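Local coordinates for ferredoxin--NADP reductase, apicoplast (Plasmodium falciparum, PDB 3JQQ), which uses an FAD cofactor to move electrons between ferredoxin and NADP(H), and may serve isoprenoid precursor synthesis in the apicoplast, at residues E112-E124 against T133-L145. The protein carries 1 engineered substitution. Residues are numbered along the deposited sequence; the frame is centred on the assembly and turned at random.
Sequences ENLSVAIKIHKYE and TNYGYCSGFIKNL. With FAD (flavin-adenine dinucleotide), chain I.
Tyr-123 and Asn-134 form the antiparallel hydrogen-bonded pair of a short beta hairpin, their main chains joined by Tyr-123 N to Asn-134 O (3.0 Å) and Asn-134 N to Tyr-123 O (2.7 Å). Lys-122 and Tyr-135 follow as a non-hydrogen-bonded pair, and Gly-136 N then donates to His-121 O before the chain turns into helix 137-144. The Tyr-123 ring is sandwiched: Asn-134 CB makes a CH-pi contact on one face, 3.4 Å from the ring centroid, while the FAD adenine lies over the opposite face, its N3A 3.6 Å above the ring plane. With CG between the backbone N and the carbonyl carbon (chi1 54°), the ring is brought between Asn-134 and the adenine. One water bridges Tyr-123 OH and Tyr-135 O. On the other face of the hairpin, Lys-122 runs alongside Tyr-135, its CG against the ring, and Ile-120 CG2 meets the edge of that ring at CD2 (3.4 Å). Ser-139 OG is gripped twice, accepting from His-121 N (3.1 Å, 170° at the hydrogen) and donating to FAD O2P (2.6 Å); it also lies at the His-121 ring edge, in the ring plane. Tyr-137 N, Cys-138 N and Ser-139 N give further hydrogen bonds to the FAD diphosphate, so the helix N-terminus, whose dipole probably helps, receives its negative charge. Further along strand 114-123, Ala-117 O and Lys-119 N bond FAD N3 and O2, holding the isoalloxazine edge. Ile-120 CD1 reaches Ile-142 CB (4.0 Å), packing the helix against the strand. This is part of the FAD site of the antiparallel FR-type domain: strand 114-123 lies between strands 35-41 and 134-135, Tyr-103 of strand 101-104 touches Ile-118 and Cys-138, and Lys-143 makes a salt bridge to Glu-34 beside strand 35-41.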
ATOM      1  N   GLU B 112     -12.698  20.803  20.081  1.00 30.46           N
ATOM      2  CA  GLU B 112     -12.136  22.038  19.557  1.00 30.13           C
ATOM      3  C   GLU B 112     -11.136  21.717  18.450  1.00 29.49           C
ATOM      4  O   GLU B 112     -11.272  22.182  17.323  1.00 29.32           O
ATOM      5  CB  GLU B 112     -11.478  22.847  20.679  1.00 30.38           C
ATOM      6  CG  GLU B 112     -11.170  24.292  20.318  1.00 31.54           C
ATOM      7  CD  GLU B 112     -10.914  25.160  21.539  1.00 33.41           C
ATOM      8  OE1 GLU B 112     -10.187  26.169  21.411  1.00 34.32           O
ATOM      9  OE2 GLU B 112     -11.439  24.836  22.629  1.00 34.12           O
ATOM     10  N   ASN B 113     -10.138  20.904  18.785  1.00 28.85           N
ATOM     11  CA  ASN B 113      -9.116  20.477  17.828  1.00 28.07           C
ATOM     12  C   ASN B 113      -9.463  19.164  17.137  1.00 27.53           C
ATOM     13  O   ASN B 113     -10.332  18.424  17.604  1.00 27.37           O
ATOM     14  CB  ASN B 113      -7.766  20.328  18.536  1.00 28.12           C
ATOM     15  CG  ASN B 113      -7.289  21.624  19.155  1.00 27.92           C
ATOM     16  OD1 ASN B 113      -7.321  22.678  18.521  1.00 27.60           O
ATOM     17  ND2 ASN B 113      -6.834  21.552  20.400  1.00 27.80           N
ATOM     18  N   LEU B 114      -8.786  18.877  16.026  1.00 26.91           N
ATOM     19  CA  LEU B 114      -8.976  17.607  15.323  1.00 26.33           C
ATOM     20  C   LEU B 114      -7.753  16.692  15.446  1.00 25.86           C
ATOM     21  O   LEU B 114      -6.634  17.158  15.668  1.00 25.80           O
ATOM     22  CB  LEU B 114      -9.353  17.836  13.852  1.00 26.36           C
ATOM     23  CG  LEU B 114      -8.314  18.434  12.896  1.00 26.46           C
ATOM     24  CD1 LEU B 114      -7.327  17.374  12.432  1.00 26.15           C
ATOM     25  CD2 LEU B 114      -9.001  19.079  11.702  1.00 26.46           C
ATOM     26  N   SER B 115      -7.985  15.387  15.305  1.00 25.22           N
ATOM     27  CA  SER B 115      -6.937  14.378  15.460  1.00 24.49           C
ATOM     28  C   SER B 115      -6.613  13.694  14.140  1.00 23.74           C
ATOM     29  O   SER B 115      -7.449  13.614  13.244  1.00 23.81           O
ATOM     30  CB  SER B 115      -7.366  13.302  16.461  1.00 24.48           C
ATOM     31  OG  SER B 115      -7.894  13.869  17.643  1.00 25.39           O
ATOM     32  N   VAL B 116      -5.393  13.179  14.049  1.00 22.80           N
ATOM     33  CA  VAL B 116      -4.938  12.420  12.900  1.00 21.73           C
ATOM     34  C   VAL B 116      -3.775  11.543  13.351  1.00 20.95           C
ATOM     35  O   VAL B 116      -2.949  11.974  14.156  1.00 20.69           O
ATOM     36  CB  VAL B 116      -4.481  13.353  11.761  1.00 21.83           C
ATOM     37  CG1 VAL B 116      -3.209  12.827  11.113  1.00 21.93           C
ATOM     38  CG2 VAL B 116      -5.599  13.530  10.734  1.00 21.74           C
ATOM     39  N   ALA B 117      -3.729  10.307  12.862  1.00 20.01           N
ATOM     40  CA  ALA B 117      -2.628   9.402  13.181  1.00 19.40           C
ATOM     41  C   ALA B 117      -1.881   9.021  11.913  1.00 19.03           C
ATOM     42  O   ALA B 117      -2.457   8.440  10.990  1.00 19.07           O
ATOM     43  CB  ALA B 117      -3.136   8.166  13.898  1.00 19.34           C
ATOM     44  N   ILE B 118      -0.594   9.347  11.877  1.00 18.72           N
ATOM     45  CA  ILE B 118       0.203   9.189  10.668  1.00 18.41           C
ATOM     46  C   ILE B 118       1.382   8.250  10.877  1.00 18.35           C
ATOM     47  O   ILE B 118       2.269   8.515  11.687  1.00 18.23           O
ATOM     48  CB  ILE B 118       0.723  10.549  10.164  1.00 18.38           C
ATOM     49  CG1 ILE B 118      -0.448  11.484   9.860  1.00 18.29           C
ATOM     50  CG2 ILE B 118       1.599  10.367   8.928  1.00 18.26           C
ATOM     51  CD1 ILE B 118      -0.025  12.840   9.363  1.00 18.41           C
ATOM     52  N   LYS B 119       1.369   7.147  10.140  1.00 18.53           N
ATOM     53  CA  LYS B 119       2.480   6.210  10.109  1.00 18.93           C
ATOM     54  C   LYS B 119       3.610   6.829   9.293  1.00 19.13           C
ATOM     55  O   LYS B 119       3.379   7.382   8.219  1.00 19.00           O
ATOM     56  CB  LYS B 119       2.023   4.891   9.478  1.00 18.95           C
ATOM     57  CG  LYS B 119       3.032   3.742   9.530  1.00 19.59           C
ATOM     58  CD  LYS B 119       2.526   2.562   8.700  1.00 20.62           C
ATOM     59  CE  LYS B 119       3.611   1.516   8.444  1.00 21.83           C
ATOM     60  NZ  LYS B 119       3.591   0.405   9.442  1.00 22.31           N
ATOM     61  N   ILE B 120       4.828   6.758   9.818  1.00 19.89           N
ATOM     62  CA  ILE B 120       5.987   7.305   9.126  1.00 20.61           C
ATOM     63  C   ILE B 120       6.638   6.213   8.291  1.00 21.80           C
ATOM     64  O   ILE B 120       7.188   5.253   8.827  1.00 21.79           O
ATOM     65  CB  ILE B 120       7.004   7.908  10.105  1.00 20.39           C
ATOM     66  CG1 ILE B 120       6.338   8.986  10.965  1.00 19.91           C
ATOM     67  CG2 ILE B 120       8.202   8.478   9.360  1.00 19.76           C
ATOM     68  CD1 ILE B 120       5.654  10.081  10.163  1.00 18.53           C
ATOM     69  N   HIS B 121       6.546   6.361   6.974  1.00 23.24           N
ATOM     70  CA  HIS B 121       7.067   5.374   6.038  1.00 24.88           C
ATOM     71  C   HIS B 121       8.563   5.574   5.789  1.00 25.83           C
ATOM     72  O   HIS B 121       9.015   6.692   5.549  1.00 25.80           O
ATOM     73  CB  HIS B 121       6.281   5.442   4.724  1.00 24.84           C
ATOM     74  CG  HIS B 121       4.836   5.075   4.870  1.00 25.54           C
ATOM     75  ND1 HIS B 121       4.339   3.846   4.494  1.00 26.31           N
ATOM     76  CD2 HIS B 121       3.784   5.768   5.370  1.00 26.10           C
ATOM     77  CE1 HIS B 121       3.043   3.800   4.748  1.00 26.38           C
ATOM     78  NE2 HIS B 121       2.681   4.954   5.279  1.00 26.13           N
ATOM     79  N   LYS B 122       9.320   4.483   5.853  1.00 27.30           N
ATOM     80  CA  LYS B 122      10.770   4.527   5.676  1.00 28.88           C
ATOM     81  C   LYS B 122      11.261   3.543   4.620  1.00 29.80           C
ATOM     82  O   LYS B 122      10.673   2.478   4.427  1.00 29.95           O
ATOM     83  CB  LYS B 122      11.481   4.193   6.992  1.00 28.92           C
ATOM     84  CG  LYS B 122      11.614   5.338   7.967  1.00 29.50           C
ATOM     85  CD  LYS B 122      12.636   5.002   9.054  1.00 30.70           C
ATOM     86  CE  LYS B 122      12.206   3.795   9.885  1.00 31.11           C
ATOM     87  NZ  LYS B 122      13.226   3.437  10.914  1.00 31.64           N
ATOM     88  N   TYR B 123      12.351   3.902   3.948  1.00 30.99           N
ATOM     89  CA  TYR B 123      13.096   2.963   3.110  1.00 32.14           C
ATOM     90  C   TYR B 123      14.576   3.327   3.160  1.00 33.04           C
ATOM     91  O   TYR B 123      14.942   4.365   3.709  1.00 33.23           O
ATOM     92  CB  TYR B 123      12.590   2.975   1.665  1.00 31.92           C
ATOM     93  CG  TYR B 123      12.574   4.347   1.028  1.00 31.56           C
ATOM     94  CD1 TYR B 123      11.592   5.270   1.360  1.00 31.04           C
ATOM     95  CD2 TYR B 123      13.533   4.718   0.093  1.00 30.93           C
ATOM     96  CE1 TYR B 123      11.566   6.526   0.782  1.00 30.53           C
ATOM     97  CE2 TYR B 123      13.513   5.973  -0.491  1.00 30.55           C
ATOM     98  CZ  TYR B 123      12.527   6.872  -0.141  1.00 30.47           C
ATOM     99  OH  TYR B 123      12.498   8.123  -0.716  1.00 30.62           O
ATOM    100  N   GLU B 124      15.426   2.478   2.593  1.00 34.09           N
ATOM    101  CA  GLU B 124      16.856   2.776   2.542  1.00 34.98           C
ATOM    102  C   GLU B 124      17.541   2.148   1.333  1.00 35.16           C
ATOM    103  O   GLU B 124      18.245   2.831   0.586  1.00 35.48           O
ATOM    104  CB  GLU B 124      17.545   2.348   3.841  1.00 35.19           C
ATOM    105  CG  GLU B 124      17.336   0.894   4.212  1.00 35.98           C
ATOM    106  CD  GLU B 124      17.229   0.693   5.703  1.00 36.90           C
ATOM    107  OE1 GLU B 124      17.966  -0.158   6.246  1.00 37.41           O
ATOM    108  OE2 GLU B 124      16.411   1.396   6.336  1.00 37.23           O
ATOM    109  N   THR B 133      18.348   6.661   6.732  1.00 33.86           N
ATOM    110  CA  THR B 133      17.206   6.146   5.990  1.00 33.69           C
ATOM    111  C   THR B 133      16.466   7.267   5.261  1.00 33.31           C
ATOM    112  O   THR B 133      16.634   8.445   5.576  1.00 33.40           O
ATOM    113  CB  THR B 133      16.214   5.411   6.917  1.00 33.85           C
ATOM    114  OG1 THR B 133      15.587   6.351   7.798  1.00 33.98           O
ATOM    115  CG2 THR B 133      16.934   4.349   7.735  1.00 33.95           C
ATOM    116  N   ASN B 134      15.652   6.885   4.282  1.00 32.58           N
ATOM    117  CA  ASN B 134      14.821   7.834   3.559  1.00 31.72           C
ATOM    118  C   ASN B 134      13.380   7.762   4.051  1.00 30.88           C
ATOM    119  O   ASN B 134      12.967   6.751   4.618  1.00 30.89           O
ATOM    120  CB  ASN B 134      14.873   7.553   2.055  1.00 31.91           C
ATOM    121  CG  ASN B 134      16.230   7.853   1.448  1.00 32.28           C
ATOM    122  OD1 ASN B 134      16.440   8.919   0.869  1.00 33.13           O
ATOM    123  ND2 ASN B 134      17.161   6.915   1.583  1.00 32.38           N
ATOM    124  N   TYR B 135      12.616   8.829   3.835  1.00 29.71           N
ATOM    125  CA  TYR B 135      11.226   8.872   4.287  1.00 28.67           C
ATOM    126  C   TYR B 135      10.260   9.100   3.138  1.00 27.74           C
ATOM    127  O   TYR B 135      10.619   9.694   2.126  1.00 27.61           O
ATOM    128  CB  TYR B 135      11.035   9.972   5.335  1.00 28.72           C
ATOM    129  CG  TYR B 135      11.775   9.702   6.611  1.00 29.29           C
ATOM    130  CD1 TYR B 135      13.112  10.051   6.744  1.00 29.87           C
ATOM    131  CD2 TYR B 135      11.149   9.081   7.682  1.00 29.84           C
ATOM    132  CE1 TYR B 135      13.803   9.797   7.912  1.00 30.40           C
ATOM    133  CE2 TYR B 135      11.830   8.823   8.853  1.00 30.45           C
ATOM    134  CZ  TYR B 135      13.157   9.182   8.963  1.00 30.64           C
ATOM    135  OH  TYR B 135      13.839   8.925  10.129  1.00 31.31           O
ATOM    136  N   GLY B 136       9.030   8.624   3.297  1.00 26.81           N
ATOM    137  CA  GLY B 136       7.967   8.994   2.375  1.00 25.67           C
ATOM    138  C   GLY B 136       7.962  10.506   2.259  1.00 24.89           C
ATOM    139  O   GLY B 136       8.638  11.193   3.026  1.00 24.78           O
ATOM    140  N   TYR B 137       7.205  11.033   1.305  1.00 24.09           N
ATOM    141  CA  TYR B 137       7.177  12.481   1.069  1.00 23.30           C
ATOM    142  C   TYR B 137       6.533  13.239   2.230  1.00 22.44           C
ATOM    143  O   TYR B 137       7.154  14.122   2.824  1.00 22.17           O
ATOM    144  CB  TYR B 137       6.469  12.800  -0.251  1.00 23.52           C
ATOM    145  CG  TYR B 137       6.366  14.276  -0.560  1.00 24.39           C
ATOM    146  CD1 TYR B 137       7.505  15.050  -0.743  1.00 25.22           C
ATOM    147  CD2 TYR B 137       5.128  14.893  -0.682  1.00 25.38           C
ATOM    148  CE1 TYR B 137       7.413  16.400  -1.032  1.00 26.22           C
ATOM    149  CE2 TYR B 137       5.025  16.241  -0.972  1.00 26.10           C
ATOM    150  CZ  TYR B 137       6.170  16.989  -1.146  1.00 26.52           C
ATOM    151  OH  TYR B 137       6.072  18.329  -1.434  1.00 27.60           O
ATOM    152  N   CYS B 138       5.289  12.885   2.553  1.00 21.43           N
ATOM    153  CA  CYS B 138       4.610  13.473   3.701  1.00 20.48           C
ATOM    154  C   CYS B 138       5.194  12.952   5.020  1.00 19.81           C
ATOM    155  O   CYS B 138       5.344  13.704   5.978  1.00 19.50           O
ATOM    156  CB  CYS B 138       3.106  13.197   3.632  1.00 20.48           C
ATOM    157  SG  CYS B 138       2.114  14.122   4.824  1.00 20.79           S
ATOM    158  N   SER B 139       5.531  11.665   5.062  1.00 19.14           N
ATOM    159  CA  SER B 139       6.087  11.058   6.274  1.00 18.67           C
ATOM    160  C   SER B 139       7.269  11.845   6.841  1.00 18.67           C
ATOM    161  O   SER B 139       7.348  12.074   8.049  1.00 18.40           O
ATOM    162  CB  SER B 139       6.502   9.608   6.014  1.00 18.28           C
ATOM    163  OG  SER B 139       5.392   8.841   5.590  1.00 17.96           O
ATOM    164  N   GLY B 140       8.190  12.245   5.969  1.00 18.81           N
ATOM    165  CA  GLY B 140       9.359  13.010   6.393  1.00 19.23           C
ATOM    166  C   GLY B 140       8.977  14.390   6.895  1.00 19.53           C
ATOM    167  O   GLY B 140       9.576  14.904   7.841  1.00 19.51           O
ATOM    168  N   PHE B 141       7.983  14.996   6.264  1.00 19.95           N
ATOM    169  CA  PHE B 141       7.480  16.301   6.678  1.00 20.45           C
ATOM    170  C   PHE B 141       6.872  16.231   8.077  1.00 20.93           C
ATOM    171  O   PHE B 141       7.137  17.089   8.918  1.00 21.01           O
ATOM    172  CB  PHE B 141       6.470  16.819   5.643  1.00 20.32           C
ATOM    173  CG  PHE B 141       5.573  17.919   6.144  1.00 20.01           C
ATOM    174  CD1 PHE B 141       6.036  19.221   6.258  1.00 19.42           C
ATOM    175  CD2 PHE B 141       4.252  17.652   6.467  1.00 19.76           C
ATOM    176  CE1 PHE B 141       5.201  20.231   6.705  1.00 18.78           C
ATOM    177  CE2 PHE B 141       3.414  18.656   6.917  1.00 19.07           C
ATOM    178  CZ  PHE B 141       3.889  19.947   7.036  1.00 18.81           C
ATOM    179  N   ILE B 142       6.074  15.193   8.339  1.00 21.45           N
ATOM    180  CA  ILE B 142       5.488  15.002   9.660  1.00 22.08           C
ATOM    181  C   ILE B 142       6.568  14.664  10.679  1.00 22.58           C
ATOM    182  O   ILE B 142       6.545  15.144  11.813  1.00 22.66           O
ATOM    183  CB  ILE B 142       4.440  13.886   9.650  1.00 22.13           C
ATOM    184  CG1 ILE B 142       3.293  14.265   8.713  1.00 21.97           C
ATOM    185  CG2 ILE B 142       3.923  13.611  11.057  1.00 22.05           C
ATOM    186  CD1 ILE B 142       2.515  13.071   8.203  1.00 22.93           C
ATOM    187  N   LYS B 143       7.514  13.834  10.259  1.00 23.19           N
ATOM    188  CA  LYS B 143       8.635  13.445  11.097  1.00 23.91           C
ATOM    189  C   LYS B 143       9.267  14.695  11.680  1.00 24.27           C
ATOM    190  O   LYS B 143       9.524  14.780  12.880  1.00 24.21           O
ATOM    191  CB  LYS B 143       9.674  12.712  10.249  1.00 23.90           C
ATOM    192  CG  LYS B 143      10.376  11.559  10.933  1.00 24.30           C
ATOM    193  CD  LYS B 143      11.035  11.955  12.237  1.00 24.93           C
ATOM    194  CE  LYS B 143      12.038  10.889  12.662  1.00 24.98           C
ATOM    195  NZ  LYS B 143      11.949  10.588  14.116  1.00 25.39           N
ATOM    196  N   ASN B 144       9.497  15.672  10.811  1.00 24.87           N
ATOM    197  CA  ASN B 144      10.206  16.898  11.169  1.00 25.48           C
ATOM    198  C   ASN B 144       9.322  17.982  11.790  1.00 25.63           C
ATOM    199  O   ASN B 144       9.826  19.008  12.243  1.00 25.69           O
ATOM    200  CB  ASN B 144      10.947  17.448   9.946  1.00 25.61           C
ATOM    201  CG  ASN B 144      12.052  16.520   9.468  1.00 26.37           C
ATOM    202  OD1 ASN B 144      12.964  16.185  10.223  1.00 27.24           O
ATOM    203  ND2 ASN B 144      11.974  16.102   8.211  1.00 27.17           N
ATOM    204  N   LEU B 145       8.012  17.757  11.818  1.00 25.85           N
ATOM    205  CA  LEU B 145       7.081  18.747  12.366  1.00 26.14           C
ATOM    206  C   LEU B 145       7.355  19.080  13.829  1.00 26.29           C
ATOM    207  O   LEU B 145       7.597  18.188  14.647  1.00 26.35           O
ATOM    208  CB  LEU B 145       5.627  18.284  12.212  1.00 26.12           C
ATOM    209  CG  LEU B 145       4.866  18.707  10.952  1.00 26.22           C
ATOM    210  CD1 LEU B 145       3.497  18.031  10.894  1.00 26.47           C
ATOM    211  CD2 LEU B 145       4.722  20.219  10.889  1.00 25.41           C
TER
HETATM  212  PA  FAD I 415       5.031   8.512  -0.485  1.00 21.71           P
HETATM  213  O1A FAD I 415       3.796   8.957  -1.230  1.00 21.33           O
HETATM  214  O2A FAD I 415       6.158   9.500  -0.672  1.00 21.56           O
HETATM  215  O5B FAD I 415       5.458   7.026  -0.947  1.00 22.00           O
HETATM  216  C5B FAD I 415       4.600   5.928  -0.722  1.00 22.00           C
HETATM  217  C4B FAD I 415       5.385   4.728  -0.198  1.00 22.24           C
HETATM  218  O4B FAD I 415       6.467   4.420  -1.060  1.00 22.13           O
HETATM  219  C3B FAD I 415       5.979   5.011   1.169  1.00 22.19           C
HETATM  220  O3B FAD I 415       5.928   3.827   1.929  1.00 22.52           O
HETATM  221  C2B FAD I 415       7.425   5.356   0.874  1.00 21.92           C
HETATM  222  O2B FAD I 415       8.270   4.932   1.919  1.00 22.04           O
HETATM  223  C1B FAD I 415       7.715   4.601  -0.411  1.00 21.21           C
HETATM  224  N9A FAD I 415       8.630   5.340  -1.300  1.00 19.85           N
HETATM  225  C8A FAD I 415       8.491   6.627  -1.749  1.00 19.80           C
HETATM  226  N7A FAD I 415       9.543   6.916  -2.553  1.00 19.01           N
HETATM  227  C5A FAD I 415      10.343   5.830  -2.626  1.00 18.58           C
HETATM  228  C6A FAD I 415      11.533   5.586  -3.301  1.00 18.43           C
HETATM  229  N6A FAD I 415      12.133   6.562  -3.981  1.00 17.36           N
HETATM  230  N1A FAD I 415      12.135   4.351  -3.182  1.00 18.24           N
HETATM  231  C2A FAD I 415      11.555   3.374  -2.400  1.00 18.69           C
HETATM  232  N3A FAD I 415      10.375   3.626  -1.732  1.00 18.89           N
HETATM  233  C4A FAD I 415       9.779   4.835  -1.845  1.00 18.93           C
HETATM  234  N1  FAD I 415      -2.102   7.062   6.266  1.00 16.12           N
HETATM  235  C2  FAD I 415      -1.896   7.232   7.617  1.00 16.76           C
HETATM  236  O2  FAD I 415      -0.752   7.148   8.065  1.00 17.03           O
HETATM  237  N3  FAD I 415      -2.962   7.493   8.456  1.00 16.68           N
HETATM  238  C4  FAD I 415      -4.240   7.582   7.947  1.00 16.38           C
HETATM  239  O4  FAD I 415      -5.188   7.812   8.695  1.00 16.94           O
HETATM  240  C4X FAD I 415      -4.451   7.409   6.585  1.00 16.23           C
HETATM  241  N5  FAD I 415      -5.727   7.498   6.072  1.00 15.80           N
HETATM  242  C5X FAD I 415      -5.921   7.325   4.718  1.00 15.04           C
HETATM  243  C6  FAD I 415      -7.210   7.414   4.202  1.00 14.26           C
HETATM  244  C7  FAD I 415      -7.424   7.244   2.843  1.00 13.99           C
HETATM  245  C7M FAD I 415      -8.818   7.342   2.288  1.00 13.96           C
HETATM  246  C8  FAD I 415      -6.341   6.985   2.002  1.00 13.77           C
HETATM  247  C8M FAD I 415      -6.550   6.794   0.524  1.00 13.19           C
HETATM  248  C9  FAD I 415      -5.056   6.895   2.521  1.00 13.65           C
HETATM  249  C9A FAD I 415      -4.837   7.063   3.878  1.00 14.24           C
HETATM  250  N10 FAD I 415      -3.550   6.980   4.386  1.00 14.95           N
HETATM  251  C10 FAD I 415      -3.371   7.148   5.745  1.00 15.59           C
HETATM  252  C1' FAD I 415      -2.340   6.877   3.478  1.00 14.55           C
HETATM  253  C2' FAD I 415      -1.595   8.214   3.353  1.00 15.12           C
HETATM  254  O2' FAD I 415      -2.407   9.126   2.654  1.00 15.04           O
HETATM  255  C3' FAD I 415      -0.258   8.170   2.597  1.00 15.30           C
HETATM  256  O3' FAD I 415      -0.357   7.359   1.447  1.00 15.78           O
HETATM  257  C4' FAD I 415       0.925   7.719   3.453  1.00 15.74           C
HETATM  258  O4' FAD I 415       1.144   8.674   4.466  1.00 14.55           O
HETATM  259  C5' FAD I 415       2.190   7.621   2.607  1.00 16.35           C
HETATM  260  O5' FAD I 415       2.450   8.904   2.088  1.00 17.77           O
HETATM  261  P   FAD I 415       3.950   9.463   1.919  1.00 19.58           P
HETATM  262  O1P FAD I 415       3.920  10.747   1.125  1.00 19.41           O
HETATM  263  O2P FAD I 415       4.626   9.666   3.256  1.00 18.84           O
HETATM  264  O3P FAD I 415       4.699   8.314   1.077  1.00 20.42           O
HETATM  265  O   HOH W   1       9.720   9.579  -0.531  1.00 46.37           O